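Local coordinates for 190aa long hypothetical protein (Pyrococcus horikoshii, PDB 2DDZ), which is of unknown function but assembles as a hexamer and belongs to a family grouped with the class II aminoacyl-tRNA synthetases, at residues S85-L99 / D111-A125. Sequence-based numbering, arbitrary orientation.
Sequences SSLQKLLIARLVELL and DDIYVNGRKLSISIA
Ile113 packs against Ile92 and Val96 where helix 81-100 lies on a beta-hairpin, part of one face of a mixed beta-sheet. The hairpin turns through a type I' turn from Val115 to Arg118, and strand 112-115 runs nearly parallel to segment 85-99. The contact passes from apolar packing between Ile92 and Leu99 to a polar end at Gln88. In the apolar half, CG1 of Ile113 lies 3.5 Å from CG2 of Ile92 and 3.7 Å from CG2 of Val96, the valine sliding past in the opposite sense while Ile92 crosses at a slant. Farther along, Leu99 meets Leu120 tip to tip, CD1 to CD2 at 3.7 Å.

At the polar end the helix backbone sets CB of Gln88 3.5 Å from CB of Ala125. Gln88 extends with CG anti to its backbone nitrogen (chi1 169°), then bends at chi2, which brings its amide beside Ser123 and Asp111, whose carboxylate plane is turned 66° from it. Lys89 NZ bonds to Gln88 OE1, consistent with NE2 being the end turned to Ser123, and also forms a salt bridge with Asp182 of the second subunit. Ser123 OG, itself bonded to His135 O, accepts an N-H from Gln88 NE2 (3.0 Å) and lies 26° out of the amide plane.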
# COMPACT_ATOMS: atom_id res chain seq x y z
N SER E 85 -5.66 -6.10 13.41
CA SER E 85 -6.17 -5.82 14.73
C SER E 85 -7.68 -5.53 14.74
O SER E 85 -8.41 -6.03 15.60
CB SER E 85 -5.41 -4.63 15.32
OG SER E 85 -5.86 -4.36 16.63
N SER E 86 -8.14 -4.74 13.77
CA SER E 86 -9.56 -4.42 13.70
C SER E 86 -10.36 -5.70 13.50
O SER E 86 -11.22 -6.05 14.30
CB SER E 86 -9.84 -3.45 12.54
OG SER E 86 -9.24 -2.19 12.75
N LEU E 87 -10.04 -6.41 12.42
CA LEU E 87 -10.71 -7.65 12.07
C LEU E 87 -10.72 -8.66 13.22
O LEU E 87 -11.72 -9.32 13.47
CB LEU E 87 -10.02 -8.26 10.85
CG LEU E 87 -10.75 -9.35 10.08
CD1 LEU E 87 -12.13 -8.88 9.65
CD2 LEU E 87 -9.90 -9.72 8.88
N GLN E 88 -9.61 -8.78 13.93
CA GLN E 88 -9.53 -9.71 15.05
C GLN E 88 -10.56 -9.37 16.14
O GLN E 88 -11.19 -10.26 16.71
CB GLN E 88 -8.13 -9.68 15.67
CG GLN E 88 -8.04 -10.41 16.99
CD GLN E 88 -7.01 -9.79 17.92
OE1 GLN E 88 -6.91 -8.57 18.03
NE2 GLN E 88 -6.23 -10.64 18.59
N LYS E 89 -10.72 -8.09 16.45
CA LYS E 89 -11.66 -7.72 17.49
C LYS E 89 -13.11 -7.79 17.02
O LYS E 89 -14.02 -7.94 17.82
CB LYS E 89 -11.27 -6.36 18.10
CG LYS E 89 -10.11 -6.53 19.11
CD LYS E 89 -9.45 -5.24 19.61
CE LYS E 89 -8.23 -4.84 18.78
NZ LYS E 89 -7.12 -5.84 18.82
N LEU E 90 -13.32 -7.71 15.71
CA LEU E 90 -14.67 -7.82 15.17
C LEU E 90 -15.12 -9.27 15.34
O LEU E 90 -16.27 -9.53 15.69
CB LEU E 90 -14.70 -7.47 13.69
CG LEU E 90 -16.05 -7.67 13.00
CD1 LEU E 90 -17.15 -6.87 13.71
CD2 LEU E 90 -15.93 -7.23 11.56
N LEU E 91 -14.20 -10.19 15.10
CA LEU E 91 -14.51 -11.61 15.21
C LEU E 91 -14.74 -12.03 16.67
O LEU E 91 -15.65 -12.82 16.95
CB LEU E 91 -13.38 -12.45 14.60
CG LEU E 91 -13.06 -12.24 13.12
CD1 LEU E 91 -11.93 -13.18 12.71
CD2 LEU E 91 -14.29 -12.51 12.27
N ILE E 92 -13.94 -11.52 17.60
CA ILE E 92 -14.11 -11.84 19.02
C ILE E 92 -15.46 -11.28 19.44
O ILE E 92 -16.19 -11.89 20.23
CB ILE E 92 -12.98 -11.25 19.91
CG1 ILE E 92 -11.74 -12.14 19.84
CG2 ILE E 92 -13.40 -11.19 21.37
CD1 ILE E 92 -11.43 -12.58 18.47
N ALA E 93 -15.81 -10.11 18.91
CA ALA E 93 -17.09 -9.50 19.23
C ALA E 93 -18.22 -10.40 18.74
O ALA E 93 -19.21 -10.59 19.44
CB ALA E 93 -17.20 -8.12 18.61
N ARG E 94 -18.08 -10.96 17.53
CA ARG E 94 -19.12 -11.83 17.01
C ARG E 94 -19.26 -13.08 17.88
O ARG E 94 -20.38 -13.54 18.13
CB ARG E 94 -18.84 -12.24 15.57
CG ARG E 94 -19.85 -13.26 15.02
CD ARG E 94 -21.20 -12.62 14.67
NE ARG E 94 -22.18 -13.61 14.20
CZ ARG E 94 -22.95 -14.34 15.01
NH1 ARG E 94 -22.87 -14.21 16.32
NH2 ARG E 94 -23.81 -15.22 14.50
N LEU E 95 -18.14 -13.64 18.33
CA LEU E 95 -18.15 -14.81 19.20
C LEU E 95 -18.88 -14.48 20.50
O LEU E 95 -19.55 -15.34 21.08
CB LEU E 95 -16.73 -15.26 19.54
CG LEU E 95 -15.92 -15.90 18.41
CD1 LEU E 95 -14.58 -16.35 18.97
CD2 LEU E 95 -16.68 -17.10 17.81
N VAL E 96 -18.74 -13.24 20.96
CA VAL E 96 -19.40 -12.82 22.19
C VAL E 96 -20.91 -12.81 21.97
O VAL E 96 -21.66 -13.34 22.79
CB VAL E 96 -18.88 -11.43 22.64
CG1 VAL E 96 -19.75 -10.86 23.75
CG2 VAL E 96 -17.43 -11.56 23.13
N GLU E 97 -21.34 -12.20 20.87
CA GLU E 97 -22.76 -12.14 20.52
C GLU E 97 -23.33 -13.57 20.46
O GLU E 97 -24.44 -13.83 20.90
CB GLU E 97 -22.93 -11.49 19.16
CG GLU E 97 -22.79 -9.98 19.13
CD GLU E 97 -22.49 -9.44 17.74
OE1 GLU E 97 -22.89 -10.10 16.75
OE2 GLU E 97 -21.86 -8.36 17.63
N LEU E 98 -22.54 -14.47 19.89
CA LEU E 98 -22.94 -15.86 19.74
C LEU E 98 -23.15 -16.60 21.06
O LEU E 98 -24.01 -17.47 21.16
CB LEU E 98 -21.89 -16.60 18.90
CG LEU E 98 -22.19 -18.09 18.68
CD1 LEU E 98 -23.54 -18.23 17.98
CD2 LEU E 98 -21.08 -18.73 17.85
N LEU E 99 -22.35 -16.27 22.07
CA LEU E 99 -22.48 -16.93 23.36
C LEU E 99 -23.80 -16.53 24.01
O LEU E 99 -24.35 -17.27 24.82
CB LEU E 99 -21.29 -16.58 24.26
CG LEU E 99 -19.97 -17.26 23.88
CD1 LEU E 99 -18.84 -16.69 24.71
CD2 LEU E 99 -20.09 -18.75 24.10
N ASP E 111 -9.76 -7.77 22.89
CA ASP E 111 -9.81 -9.00 22.13
C ASP E 111 -9.99 -10.21 23.06
O ASP E 111 -9.78 -11.35 22.66
CB ASP E 111 -8.53 -9.16 21.30
CG ASP E 111 -7.30 -9.34 22.16
OD1 ASP E 111 -7.35 -8.99 23.36
OD2 ASP E 111 -6.27 -9.82 21.63
N ASP E 112 -10.35 -9.95 24.31
CA ASP E 112 -10.56 -11.02 25.29
C ASP E 112 -12.03 -11.17 25.66
O ASP E 112 -12.75 -10.18 25.87
CB ASP E 112 -9.76 -10.77 26.57
CG ASP E 112 -8.27 -10.91 26.39
OD1 ASP E 112 -7.83 -11.78 25.61
OD2 ASP E 112 -7.54 -10.14 27.05
N ILE E 113 -12.46 -12.42 25.76
CA ILE E 113 -13.83 -12.75 26.13
C ILE E 113 -13.89 -13.11 27.61
O ILE E 113 -13.11 -13.94 28.10
CB ILE E 113 -14.32 -13.93 25.29
CG1 ILE E 113 -14.39 -13.52 23.82
CG2 ILE E 113 -15.68 -14.42 25.81
CD1 ILE E 113 -14.67 -14.65 22.89
N TYR E 114 -14.81 -12.48 28.33
CA TYR E 114 -14.98 -12.73 29.76
C TYR E 114 -16.41 -13.13 30.11
O TYR E 114 -17.39 -12.68 29.50
CB TYR E 114 -14.62 -11.50 30.60
CG TYR E 114 -13.14 -11.25 30.78
CD1 TYR E 114 -12.37 -10.71 29.76
CD2 TYR E 114 -12.50 -11.58 31.98
CE1 TYR E 114 -11.00 -10.49 29.92
CE2 TYR E 114 -11.13 -11.36 32.16
CZ TYR E 114 -10.39 -10.82 31.12
OH TYR E 114 -9.04 -10.60 31.28
N VAL E 115 -16.52 -13.99 31.11
CA VAL E 115 -17.81 -14.46 31.61
C VAL E 115 -17.69 -14.46 33.13
O VAL E 115 -16.85 -15.17 33.69
CB VAL E 115 -18.14 -15.89 31.12
CG1 VAL E 115 -19.46 -16.34 31.71
CG2 VAL E 115 -18.21 -15.91 29.59
N ASN E 116 -18.52 -13.65 33.78
CA ASN E 116 -18.48 -13.55 35.24
C ASN E 116 -17.07 -13.25 35.71
O ASN E 116 -16.53 -13.95 36.57
CB ASN E 116 -18.97 -14.85 35.89
CG ASN E 116 -20.42 -15.15 35.56
OD1 ASN E 116 -21.26 -14.25 35.52
ND2 ASN E 116 -20.73 -16.43 35.33
N GLY E 117 -16.47 -12.21 35.13
CA GLY E 117 -15.13 -11.80 35.50
C GLY E 117 -14.00 -12.78 35.22
O GLY E 117 -12.85 -12.51 35.57
N ARG E 118 -14.30 -13.89 34.57
CA ARG E 118 -13.30 -14.92 34.26
C ARG E 118 -12.99 -14.99 32.75
O ARG E 118 -13.90 -14.94 31.91
CB ARG E 118 -13.82 -16.26 34.78
CG ARG E 118 -14.12 -16.23 36.28
CD ARG E 118 -14.92 -17.43 36.73
NE ARG E 118 -14.17 -18.68 36.59
CZ ARG E 118 -14.74 -19.88 36.57
NH1 ARG E 118 -16.05 -20.00 36.69
NH2 ARG E 118 -13.98 -20.97 36.43
N LYS E 119 -11.71 -15.11 32.41
CA LYS E 119 -11.29 -15.14 31.00
C LYS E 119 -11.48 -16.49 30.32
O LYS E 119 -10.94 -17.51 30.76
CB LYS E 119 -9.83 -14.69 30.86
CG LYS E 119 -9.44 -14.30 29.42
CD LYS E 119 -8.11 -13.55 29.36
CE LYS E 119 -6.93 -14.43 29.79
NZ LYS E 119 -6.79 -15.65 28.93
N LEU E 120 -12.23 -16.47 29.23
CA LEU E 120 -12.52 -17.67 28.44
C LEU E 120 -11.57 -17.91 27.28
O LEU E 120 -11.32 -19.05 26.89
CB LEU E 120 -13.94 -17.56 27.88
CG LEU E 120 -14.42 -18.58 26.84
CD1 LEU E 120 -14.67 -19.94 27.50
CD2 LEU E 120 -15.72 -18.06 26.19
N SER E 121 -11.02 -16.82 26.73
CA SER E 121 -10.18 -16.91 25.54
C SER E 121 -8.77 -16.32 25.55
O SER E 121 -8.32 -15.72 26.52
CB SER E 121 -10.92 -16.25 24.38
OG SER E 121 -11.05 -14.85 24.63
N ILE E 122 -8.09 -16.53 24.43
CA ILE E 122 -6.77 -15.97 24.14
C ILE E 122 -6.84 -15.69 22.64
O ILE E 122 -7.58 -16.36 21.90
CB ILE E 122 -5.59 -16.93 24.43
CG1 ILE E 122 -5.68 -18.18 23.55
CG2 ILE E 122 -5.53 -17.22 25.94
CD1 ILE E 122 -4.38 -18.97 23.52
N SER E 123 -6.09 -14.70 22.20
CA SER E 123 -6.13 -14.34 20.79
C SER E 123 -4.95 -13.47 20.42
O SER E 123 -4.33 -12.85 21.28
CB SER E 123 -7.44 -13.59 20.48
OG SER E 123 -7.57 -13.29 19.10
N ILE E 124 -4.66 -13.42 19.13
CA ILE E 124 -3.58 -12.59 18.65
C ILE E 124 -3.78 -12.35 17.17
O ILE E 124 -4.27 -13.23 16.44
CB ILE E 124 -2.20 -13.24 18.95
CG1 ILE E 124 -1.16 -12.12 19.16
CG2 ILE E 124 -1.78 -14.18 17.82
CD1 ILE E 124 -0.89 -11.33 17.91
N ALA E 125 -3.44 -11.15 16.72
CA ALA E 125 -3.56 -10.77 15.32
C ALA E 125 -2.26 -10.17 14.84
O ALA E 125 -1.67 -9.34 15.52
CB ALA E 125 -4.67 -9.76 15.14